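Local atomic coordinates of alpha-actinin-like protein 1 (Schizosaccharomyces pombe, PDB entry 5BVR), a protein that binds actin filaments and takes part in forming and organising the actin ring, with roles in cytokinesis and septation. Residues R67-L71 against P93-D98; I81-P87 against T110-F115; S40-I46 against N73-A77. The contacts are given in a common frame with arbitrary orientation. Residues are numbered along the deposited sequence.

Contact 1 (R67-L71 against P93-D98)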
loop_
_atom_site.group_PDB
_atom_site.type_symbol
_atom_site.label_atom_id
_atom_site.label_comp_id
_atom_site.label_asym_id
_atom_site.label_seq_id
_atom_site.Cartn_x
_atom_site.Cartn_y
_atom_site.Cartn_z
ATOM N N ARG A 67 21.213 -19.622 -11.636
ATOM C CA ARG A 67 20.751 -18.337 -12.167
ATOM C C ARG A 67 19.719 -18.492 -13.292
ATOM O O ARG A 67 18.746 -17.724 -13.323
ATOM C CB ARG A 67 21.927 -17.477 -12.634
ATOM C CG ARG A 67 21.542 -16.079 -13.095
ATOM C CD ARG A 67 22.764 -15.264 -13.523
ATOM N NE ARG A 67 22.400 -13.927 -13.984
ATOM C CZ ARG A 67 22.206 -12.870 -13.191
ATOM N NH1 ARG A 67 22.368 -12.969 -11.873
ATOM N NH2 ARG A 67 21.891 -11.713 -13.737
ATOM N N VAL A 68 19.886 -19.476 -14.176
ATOM C CA VAL A 68 18.965 -19.638 -15.296
ATOM C C VAL A 68 17.519 -19.808 -14.800
ATOM O O VAL A 68 16.581 -19.315 -15.412
ATOM C CB VAL A 68 19.382 -20.823 -16.225
ATOM C CG1 VAL A 68 19.420 -22.137 -15.469
ATOM C CG2 VAL A 68 18.458 -20.931 -17.426
ATOM N N HIS A 69 17.358 -20.494 -13.681
ATOM C CA HIS A 69 16.020 -20.779 -13.155
ATOM C C HIS A 69 15.426 -19.597 -12.414
ATOM O O HIS A 69 14.211 -19.437 -12.389
ATOM C CB HIS A 69 16.073 -22.028 -12.298
ATOM C CG HIS A 69 16.405 -23.244 -13.102
ATOM N ND1 HIS A 69 17.339 -24.180 -12.715
ATOM C CD2 HIS A 69 15.955 -23.638 -14.316
ATOM C CE1 HIS A 69 17.430 -25.116 -13.644
ATOM N NE2 HIS A 69 16.602 -24.811 -14.628
ATOM N N ARG A 70 16.272 -18.748 -11.840
ATOM C CA ARG A 70 15.782 -17.523 -11.218
ATOM C C ARG A 70 15.294 -16.594 -12.310
ATOM O O ARG A 70 14.228 -15.989 -12.192
ATOM C CB ARG A 70 16.881 -16.870 -10.362
ATOM C CG ARG A 70 17.321 -17.757 -9.190
ATOM C CD ARG A 70 18.179 -17.053 -8.130
ATOM N NE ARG A 70 19.507 -16.691 -8.594
ATOM C CZ ARG A 70 20.567 -17.496 -8.555
ATOM N NH1 ARG A 70 20.458 -18.736 -8.087
ATOM N NH2 ARG A 70 21.744 -17.061 -8.996
ATOM N N LEU A 71 16.073 -16.454 -13.375
ATOM C CA LEU A 71 15.643 -15.660 -14.504
ATOM C C LEU A 71 14.335 -16.200 -15.088
ATOM O O LEU A 71 13.435 -15.426 -15.387
ATOM C CB LEU A 71 16.719 -15.597 -15.583
ATOM C CG LEU A 71 17.972 -14.796 -15.202
ATOM C CD1 LEU A 71 19.102 -15.111 -16.174
ATOM C CD2 LEU A 71 17.715 -13.294 -15.183
ATOM N N PRO A 93 14.224 -9.231 -16.399
ATOM C CA PRO A 93 14.420 -10.204 -15.318
ATOM C C PRO A 93 15.706 -10.017 -14.513
ATOM O O PRO A 93 15.683 -10.203 -13.299
ATOM C CB PRO A 93 14.419 -11.540 -16.060
ATOM C CG PRO A 93 13.513 -11.281 -17.206
ATOM C CD PRO A 93 13.840 -9.888 -17.662
ATOM N N ALA A 94 16.808 -9.685 -15.179
ATOM C CA ALA A 94 18.074 -9.547 -14.479
ATOM C C ALA A 94 18.041 -8.376 -13.496
ATOM O O ALA A 94 18.739 -8.406 -12.472
ATOM C CB ALA A 94 19.240 -9.393 -15.471
ATOM N N ASP A 95 17.216 -7.366 -13.768
ATOM C CA ASP A 95 17.111 -6.240 -12.845
ATOM C C ASP A 95 16.577 -6.694 -11.494
ATOM O O ASP A 95 16.924 -6.139 -10.438
ATOM C CB ASP A 95 16.204 -5.160 -13.422
ATOM C CG ASP A 95 16.758 -4.547 -14.696
ATOM O OD1 ASP A 95 17.972 -4.211 -14.720
ATOM O OD2 ASP A 95 15.988 -4.402 -15.666
ATOM N N ILE A 96 15.695 -7.691 -11.518
ATOM C CA ILE A 96 15.133 -8.236 -10.295
ATOM C C ILE A 96 16.091 -9.250 -9.667
ATOM O O ILE A 96 16.366 -9.189 -8.472
ATOM C CB ILE A 96 13.717 -8.821 -10.534
ATOM C CG1 ILE A 96 12.780 -7.703 -11.027
ATOM C CG2 ILE A 96 13.183 -9.448 -9.277
ATOM C CD1 ILE A 96 11.472 -8.187 -11.577
ATOM N N VAL A 97 16.602 -10.176 -10.480
ATOM C CA VAL A 97 17.547 -11.180 -9.991
ATOM C C VAL A 97 18.744 -10.511 -9.309
ATOM O O VAL A 97 19.192 -10.981 -8.263
ATOM C CB VAL A 97 17.999 -12.139 -11.116
ATOM C CG1 VAL A 97 19.125 -13.089 -10.642
ATOM C CG2 VAL A 97 16.800 -12.915 -11.638
ATOM N N ASP A 98 19.207 -9.384 -9.862
ATOM C CA ASP A 98 20.378 -8.676 -9.335
ATOM C C ASP A 98 20.061 -7.539 -8.373
ATOM O O ASP A 98 20.966 -6.797 -7.973
ATOM C CB ASP A 98 21.222 -8.179 -10.499
ATOM C CG ASP A 98 21.850 -9.317 -11.285
ATOM O OD1 ASP A 98 22.100 -10.379 -10.684
ATOM O OD2 ASP A 98 22.087 -9.102 -12.477
#

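Contact 2 (I81-P87 against T110-F115)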
loop_
_atom_site.group_PDB
_atom_site.type_symbol
_atom_site.label_atom_id
_atom_site.label_comp_id
_atom_site.label_asym_id
_atom_site.label_seq_id
_atom_site.Cartn_x
_atom_site.Cartn_y
_atom_site.Cartn_z
ATOM N N ILE A 81 2.537 -9.983 -15.652
ATOM C CA ILE A 81 2.249 -8.566 -15.445
ATOM C C ILE A 81 1.951 -7.846 -16.768
ATOM O O ILE A 81 0.949 -7.103 -16.889
ATOM C CB ILE A 81 3.412 -7.904 -14.686
ATOM C CG1 ILE A 81 3.479 -8.492 -13.266
ATOM C CG2 ILE A 81 3.234 -6.382 -14.624
ATOM C CD1 ILE A 81 4.768 -8.127 -12.500
ATOM N N LYS A 82 2.768 -8.119 -17.775
ATOM C CA LYS A 82 2.562 -7.550 -19.101
ATOM C C LYS A 82 1.235 -8.010 -19.698
ATOM O O LYS A 82 0.517 -7.216 -20.310
ATOM C CB LYS A 82 3.724 -7.946 -20.014
ATOM C CG LYS A 82 3.638 -7.385 -21.415
ATOM C CD LYS A 82 4.837 -7.808 -22.253
ATOM C CE LYS A 82 4.744 -7.254 -23.675
ATOM N NZ LYS A 82 5.896 -7.684 -24.520
ATOM N N SER A 83 0.914 -9.290 -19.516
ATOM C CA SER A 83 -0.322 -9.864 -20.062
ATOM C C SER A 83 -1.575 -9.178 -19.527
ATOM O O SER A 83 -2.634 -9.224 -20.161
ATOM C CB SER A 83 -0.397 -11.360 -19.769
ATOM O OG SER A 83 -0.911 -11.612 -18.475
ATOM N N LYS A 84 -1.454 -8.555 -18.361
ATOM C CA LYS A 84 -2.558 -7.823 -17.744
ATOM C C LYS A 84 -2.551 -6.344 -18.128
ATOM O O LYS A 84 -3.305 -5.558 -17.565
ATOM C CB LYS A 84 -2.510 -7.965 -16.215
ATOM C CG LYS A 84 -2.518 -9.419 -15.710
ATOM C CD LYS A 84 -3.894 -10.072 -15.775
ATOM C CE LYS A 84 -4.804 -9.565 -14.665
ATOM N NZ LYS A 84 -6.193 -10.104 -14.792
ATOM N N GLY A 85 -1.709 -5.966 -19.083
ATOM C CA GLY A 85 -1.670 -4.601 -19.578
ATOM C C GLY A 85 -0.936 -3.596 -18.718
ATOM O O GLY A 85 -1.119 -2.387 -18.882
ATOM N N MET A 86 -0.088 -4.073 -17.813
ATOM C CA MET A 86 0.698 -3.170 -16.991
ATOM C C MET A 86 2.014 -2.891 -17.648
ATOM O O MET A 86 2.645 -3.813 -18.181
ATOM C CB MET A 86 0.973 -3.769 -15.616
ATOM C CG MET A 86 -0.136 -3.559 -14.626
ATOM S SD MET A 86 -0.013 -4.627 -13.209
ATOM C CE MET A 86 -0.481 -6.217 -13.874
ATOM N N PRO A 87 2.476 -1.633 -17.551
ATOM C CA PRO A 87 3.766 -1.238 -18.123
ATOM C C PRO A 87 4.927 -1.875 -17.379
ATOM O O PRO A 87 4.948 -1.827 -16.147
ATOM C CB PRO A 87 3.795 0.271 -17.885
ATOM C CG PRO A 87 2.974 0.463 -16.651
ATOM C CD PRO A 87 1.879 -0.547 -16.744
ATOM N N THR A 110 3.654 -0.374 -9.414
ATOM C CA THR A 110 2.785 -0.726 -10.517
ATOM C C THR A 110 1.723 -1.745 -10.064
ATOM O O THR A 110 0.553 -1.636 -10.439
ATOM C CB THR A 110 3.628 -1.267 -11.690
ATOM O OG1 THR A 110 4.406 -0.185 -12.214
ATOM C CG2 THR A 110 2.746 -1.784 -12.815
ATOM N N LEU A 111 2.145 -2.697 -9.232
ATOM C CA LEU A 111 1.248 -3.729 -8.712
ATOM C C LEU A 111 0.266 -3.153 -7.689
ATOM O O LEU A 111 -0.898 -3.486 -7.709
ATOM C CB LEU A 111 2.042 -4.889 -8.110
ATOM C CG LEU A 111 3.022 -5.591 -9.070
ATOM C CD1 LEU A 111 3.708 -6.723 -8.343
ATOM C CD2 LEU A 111 2.305 -6.111 -10.291
ATOM N N ILE A 112 0.739 -2.255 -6.822
ATOM C CA ILE A 112 -0.157 -1.609 -5.862
ATOM C C ILE A 112 -1.194 -0.815 -6.636
ATOM O O ILE A 112 -2.397 -0.859 -6.354
ATOM C CB ILE A 112 0.656 -0.723 -4.880
ATOM C CG1 ILE A 112 1.468 -1.610 -3.953
ATOM C CG2 ILE A 112 -0.290 0.145 -4.031
ATOM C CD1 ILE A 112 2.534 -0.854 -3.148
ATOM N N LEU A 113 -0.749 -0.087 -7.638
ATOM C CA LEU A 113 -1.671 0.765 -8.381
ATOM C C LEU A 113 -2.734 -0.076 -9.064
ATOM O O LEU A 113 -3.920 0.235 -9.005
ATOM C CB LEU A 113 -0.901 1.596 -9.407
ATOM C CG LEU A 113 -1.761 2.569 -10.219
ATOM C CD1 LEU A 113 -2.544 3.522 -9.309
ATOM C CD2 LEU A 113 -0.865 3.346 -11.178
ATOM N N ARG A 114 -2.326 -1.201 -9.647
ATOM C CA ARG A 114 -3.270 -1.981 -10.409
ATOM C C ARG A 114 -4.196 -2.775 -9.502
ATOM O O ARG A 114 -5.407 -2.841 -9.734
ATOM C CB ARG A 114 -2.537 -2.940 -11.340
ATOM C CG ARG A 114 -3.424 -3.945 -12.040
ATOM C CD ARG A 114 -4.482 -3.341 -12.938
ATOM N NE ARG A 114 -5.112 -4.407 -13.708
ATOM C CZ ARG A 114 -6.057 -5.214 -13.235
ATOM N NH1 ARG A 114 -6.518 -5.065 -11.995
ATOM N NH2 ARG A 114 -6.553 -6.169 -14.007
ATOM N N PHE A 115 -3.637 -3.381 -8.463
ATOM C CA PHE A 115 -4.392 -4.369 -7.700
ATOM C C PHE A 115 -5.009 -3.841 -6.413
ATOM O O PHE A 115 -5.850 -4.494 -5.800
ATOM C CB PHE A 115 -3.531 -5.609 -7.443
ATOM C CG PHE A 115 -3.216 -6.369 -8.688
ATOM C CD1 PHE A 115 -4.201 -7.141 -9.293
ATOM C CD2 PHE A 115 -1.974 -6.277 -9.278
ATOM C CE1 PHE A 115 -3.929 -7.820 -10.468
ATOM C CE2 PHE A 115 -1.693 -6.957 -10.445
ATOM C CZ PHE A 115 -2.679 -7.746 -11.038
HETATM O O HOH W 1 -3.747 -3.251 -15.875
HETATM O O HOH W 2 6.217 -0.987 -13.926
#

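Contact 3 (S40-I46 against N73-A77)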
loop_
_atom_site.group_PDB
_atom_site.type_symbol
_atom_site.label_atom_id
_atom_site.label_comp_id
_atom_site.label_asym_id
_atom_site.label_seq_id
_atom_site.Cartn_x
_atom_site.Cartn_y
_atom_site.Cartn_z
ATOM N N SER A 40 14.870 -12.061 -5.561
ATOM C CA SER A 40 15.801 -12.418 -6.625
ATOM C C SER A 40 15.554 -13.747 -7.298
ATOM O O SER A 40 15.864 -13.869 -8.472
ATOM C CB SER A 40 17.222 -12.298 -6.120
ATOM O OG SER A 40 17.482 -10.923 -5.857
ATOM N N ASP A 41 14.962 -14.713 -6.600
ATOM C CA ASP A 41 14.693 -16.013 -7.228
ATOM C C ASP A 41 13.312 -16.124 -7.867
ATOM O O ASP A 41 12.939 -17.187 -8.389
ATOM C CB ASP A 41 14.933 -17.166 -6.244
ATOM C CG ASP A 41 13.952 -17.187 -5.082
ATOM O OD1 ASP A 41 12.870 -16.559 -5.149
ATOM O OD2 ASP A 41 14.282 -17.847 -4.068
ATOM N N GLY A 42 12.544 -15.038 -7.818
ATOM C CA GLY A 42 11.260 -14.974 -8.492
ATOM C C GLY A 42 10.081 -15.578 -7.759
ATOM O O GLY A 42 8.939 -15.335 -8.166
ATOM N N ILE A 43 10.321 -16.333 -6.691
ATOM C CA ILE A 43 9.248 -17.132 -6.100
ATOM C C ILE A 43 8.213 -16.246 -5.391
ATOM O O ILE A 43 7.014 -16.415 -5.591
ATOM C CB ILE A 43 9.790 -18.188 -5.140
ATOM C CG1 ILE A 43 10.542 -19.247 -5.943
ATOM C CG2 ILE A 43 8.662 -18.841 -4.319
ATOM C CD1 ILE A 43 11.371 -20.160 -5.085
ATOM N N LEU A 44 8.669 -15.315 -4.556
ATOM C CA LEU A 44 7.717 -14.493 -3.805
ATOM C C LEU A 44 6.952 -13.553 -4.722
ATOM O O LEU A 44 5.781 -13.240 -4.471
ATOM C CB LEU A 44 8.406 -13.732 -2.689
ATOM C CG LEU A 44 8.945 -14.596 -1.547
ATOM C CD1 LEU A 44 9.512 -13.715 -0.471
ATOM C CD2 LEU A 44 7.903 -15.557 -0.960
ATOM N N LEU A 45 7.595 -13.105 -5.795
ATOM C CA LEU A 45 6.891 -12.298 -6.781
ATOM C C LEU A 45 5.782 -13.112 -7.451
ATOM O O LEU A 45 4.649 -12.669 -7.569
ATOM C CB LEU A 45 7.871 -11.756 -7.811
ATOM C CG LEU A 45 7.353 -10.796 -8.864
ATOM C CD1 LEU A 45 6.659 -9.609 -8.196
ATOM C CD2 LEU A 45 8.526 -10.339 -9.738
ATOM N N ILE A 46 6.082 -14.332 -7.869
ATOM C CA ILE A 46 5.044 -15.169 -8.450
ATOM C C ILE A 46 3.905 -15.391 -7.471
ATOM O O ILE A 46 2.730 -15.250 -7.833
ATOM C CB ILE A 46 5.625 -16.504 -8.895
ATOM C CG1 ILE A 46 6.486 -16.288 -10.140
ATOM C CG2 ILE A 46 4.512 -17.553 -9.174
ATOM C CD1 ILE A 46 7.373 -17.491 -10.484
ATOM N N ASN A 73 11.942 -17.821 -13.538
ATOM C CA ASN A 73 10.867 -17.462 -12.614
ATOM C C ASN A 73 10.495 -16.001 -12.746
ATOM O O ASN A 73 9.322 -15.661 -12.853
ATOM C CB ASN A 73 11.217 -17.750 -11.145
ATOM C CG ASN A 73 11.194 -19.237 -10.800
ATOM O OD1 ASN A 73 10.728 -20.071 -11.578
ATOM N ND2 ASN A 73 11.666 -19.558 -9.613
ATOM N N VAL A 74 11.490 -15.126 -12.752
ATOM C CA VAL A 74 11.180 -13.719 -12.817
ATOM C C VAL A 74 10.520 -13.371 -14.158
ATOM O O VAL A 74 9.580 -12.566 -14.207
ATOM C CB VAL A 74 12.442 -12.869 -12.574
ATOM C CG1 VAL A 74 12.146 -11.415 -12.813
ATOM C CG2 VAL A 74 12.940 -13.051 -11.163
ATOM N N ASN A 75 11.015 -13.971 -15.237
ATOM C CA ASN A 75 10.459 -13.724 -16.551
ATOM C C ASN A 75 8.984 -14.162 -16.588
ATOM O O ASN A 75 8.151 -13.474 -17.166
ATOM C CB ASN A 75 11.282 -14.437 -17.622
ATOM C CG ASN A 75 10.824 -14.121 -19.024
ATOM O OD1 ASN A 75 10.922 -12.988 -19.484
ATOM N ND2 ASN A 75 10.330 -15.134 -19.720
ATOM N N LYS A 76 8.670 -15.285 -15.945
ATOM C CA LYS A 76 7.274 -15.727 -15.827
ATOM C C LYS A 76 6.416 -14.644 -15.177
ATOM O O LYS A 76 5.337 -14.312 -15.667
ATOM C CB LYS A 76 7.206 -17.022 -15.006
ATOM C CG LYS A 76 5.827 -17.568 -14.793
ATOM C CD LYS A 76 5.918 -18.866 -14.016
ATOM C CE LYS A 76 4.569 -19.391 -13.634
ATOM N NZ LYS A 76 3.911 -19.977 -14.829
ATOM N N ALA A 77 6.909 -14.083 -14.081
ATOM C CA ALA A 77 6.188 -13.021 -13.386
ATOM C C ALA A 77 5.994 -11.802 -14.273
ATOM O O ALA A 77 4.902 -11.239 -14.327
ATOM C CB ALA A 77 6.927 -12.637 -12.134
#

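Contact 1 (R67-L71 against P93-D98)
Two short helical pieces, 67-71 and 93-97, meet steeply: their axes come within 10.0 Å and their N-to-C directions differ by 114°. The backbones are nearest where the CA atoms of Leu71 and Pro93 lie 5.7 Å apart. Helix 67-83 continues beyond Leu71, while the other helix is short: Asp98 is the first residue to leave helical phi/psi. Val97 forms the apolar centre, its side chain directed at the longer helix. Leu71 closes over it, with Leu71 CD2 lying 3.7 Å from Val97 CG2 and 3.8 Å from Pro93 CB, and reaching Ala94 as well. Val97 CG2 also rests against the backbone of Arg70, whose guanidinium turns back to the carbonyls of Pro64 and Arg65. At the solvent-exposed edge Arg67 extends its side chain across the gap and grips Asp98 in a two-pronged salt bridge, Arg67 NH1 to Asp98 OD1 at 2.9 Å and Arg67 NH2 to Asp98 OD2 at 2.9 Å. On the way, Arg67 NH1 passes 3.5 Å from Val97 CG1. Here a few aliphatic groups make the close fit, and a salt bridge engaging both carboxylate oxygens closes its edge, at the end of a short helix within the actin-binding region of the first calponin-homology domain.

Contact 2 (I81-P87 against T110-F115)
Met86 is the bump around which this contact is shaped. Helix 67-83 has just ended, and Gly85, with its positive phi of 79°, lies in the turn that brings Met86 round to face helix 101-117. There the thioether enters a hollow bordered by Thr110, Leu111, Arg114 and Phe115. Met86 CG meets Thr110 CG2 at 3.8 Å, Met86 SD lies 3.6 Å from Arg114 CB and 4.0 Å from Leu111 CD2, and Met86 CE reaches Phe115 CE2 at 3.7 Å. The sulfur sits obliquely 5.1 Å from the Phe115 ring centroid, a Met-aromatic contact. Deeper in the domain, Ile81 CD1 touches Leu111 CD2 at 3.9 Å, and both side chains continue onto Leu49 of helix 43-53. The margins fit less tightly, and water fills in: one molecule links Lys84 O to Arg114 NE, weakly on the arginine side, and another joins Pro87 O to Thr110 OG1. Lys84 NZ and Arg114 NH2, like in charge, stand 4.0 Å apart, with Glu55 a distant, weak partner of the lysine. By filling this hollow on the face of helix 101-117, Met86 helps join two principal helices of the all-helical calponin-homology fold, here the first of the tandem pair that forms the actin-binding domain.

Contact 3 (S40-I46 against N73-A77)
The strangest feature here is a glycine pressed against a helix: Gly42, with phi at +83°, brings its CA to 4.5 Å from the CA of Val74. A side chain at this position would run into the neighbouring helix, since an ideal CB would lie only 2.5 Å from Asn73 CB. This is a helix N-terminus docked on a second helix within the first calponin-homology domain, an all-helical fold, and it shows how close approach is bought by the absence of a side chain. Gly42 is the N-cap residue of helix 43-53. Just before it, Asp41 makes an Asx turn, its OD1 accepting from Ile43 N at 3.0 Å, so the carboxylate engages the start of the helix while the Asp41 carbonyl turns to the partner helix.

One turn further on, the packing passes to ordinary aliphatic side chains. Ile46 lays its CD1 3.6 Å from Asn73 O and 4.1 Å from Lys76 CD; Leu45 CD2 meets Ala77 CB at 3.7 Å. The small methyl of Ala77 thus receives two larger neighbours, for Ile46 CG1 also lies 4.2 Å from Ala77 CB. Val74 packs on Gly42 and, beyond this pair of segments, on Pro93, Ile96 and Val97 of the short helix. Lys76 follows the side of Ile46 and carries its amine to the carbonyl of Leu57, in the connection between the two helices. Asn73 likewise serves two partners: its amide nitrogen bonds to the carbonyl of Asn61 and, across the contact, Asn73 ND2 donates to Asp41 O at 3.0 Å.

In the fold
After helix 11-25 the chain enters 40-46, whose end is the start of helix 43-53, then takes a long connection to helix 67-83, where contact 3 closes a loop of 26 residues. Contact 1 opens between the two segments of contact 3, at the start of that helix, and closes at 93-98, so the two cross; they also touch, with Ser40 OG bonded to Val97 O and Val74 set against Pro93 and Ile96. Contact 2 opens after contact 3 has closed and ends on helix 101-117, crossing contact 1 without touching it; it meets contact 3 where Leu111 packs on Leu45. Helix 67-83 is thus common to all three, and joins helix 43-53, helix 93-97 and helix 101-117 within one calponin-homology domain.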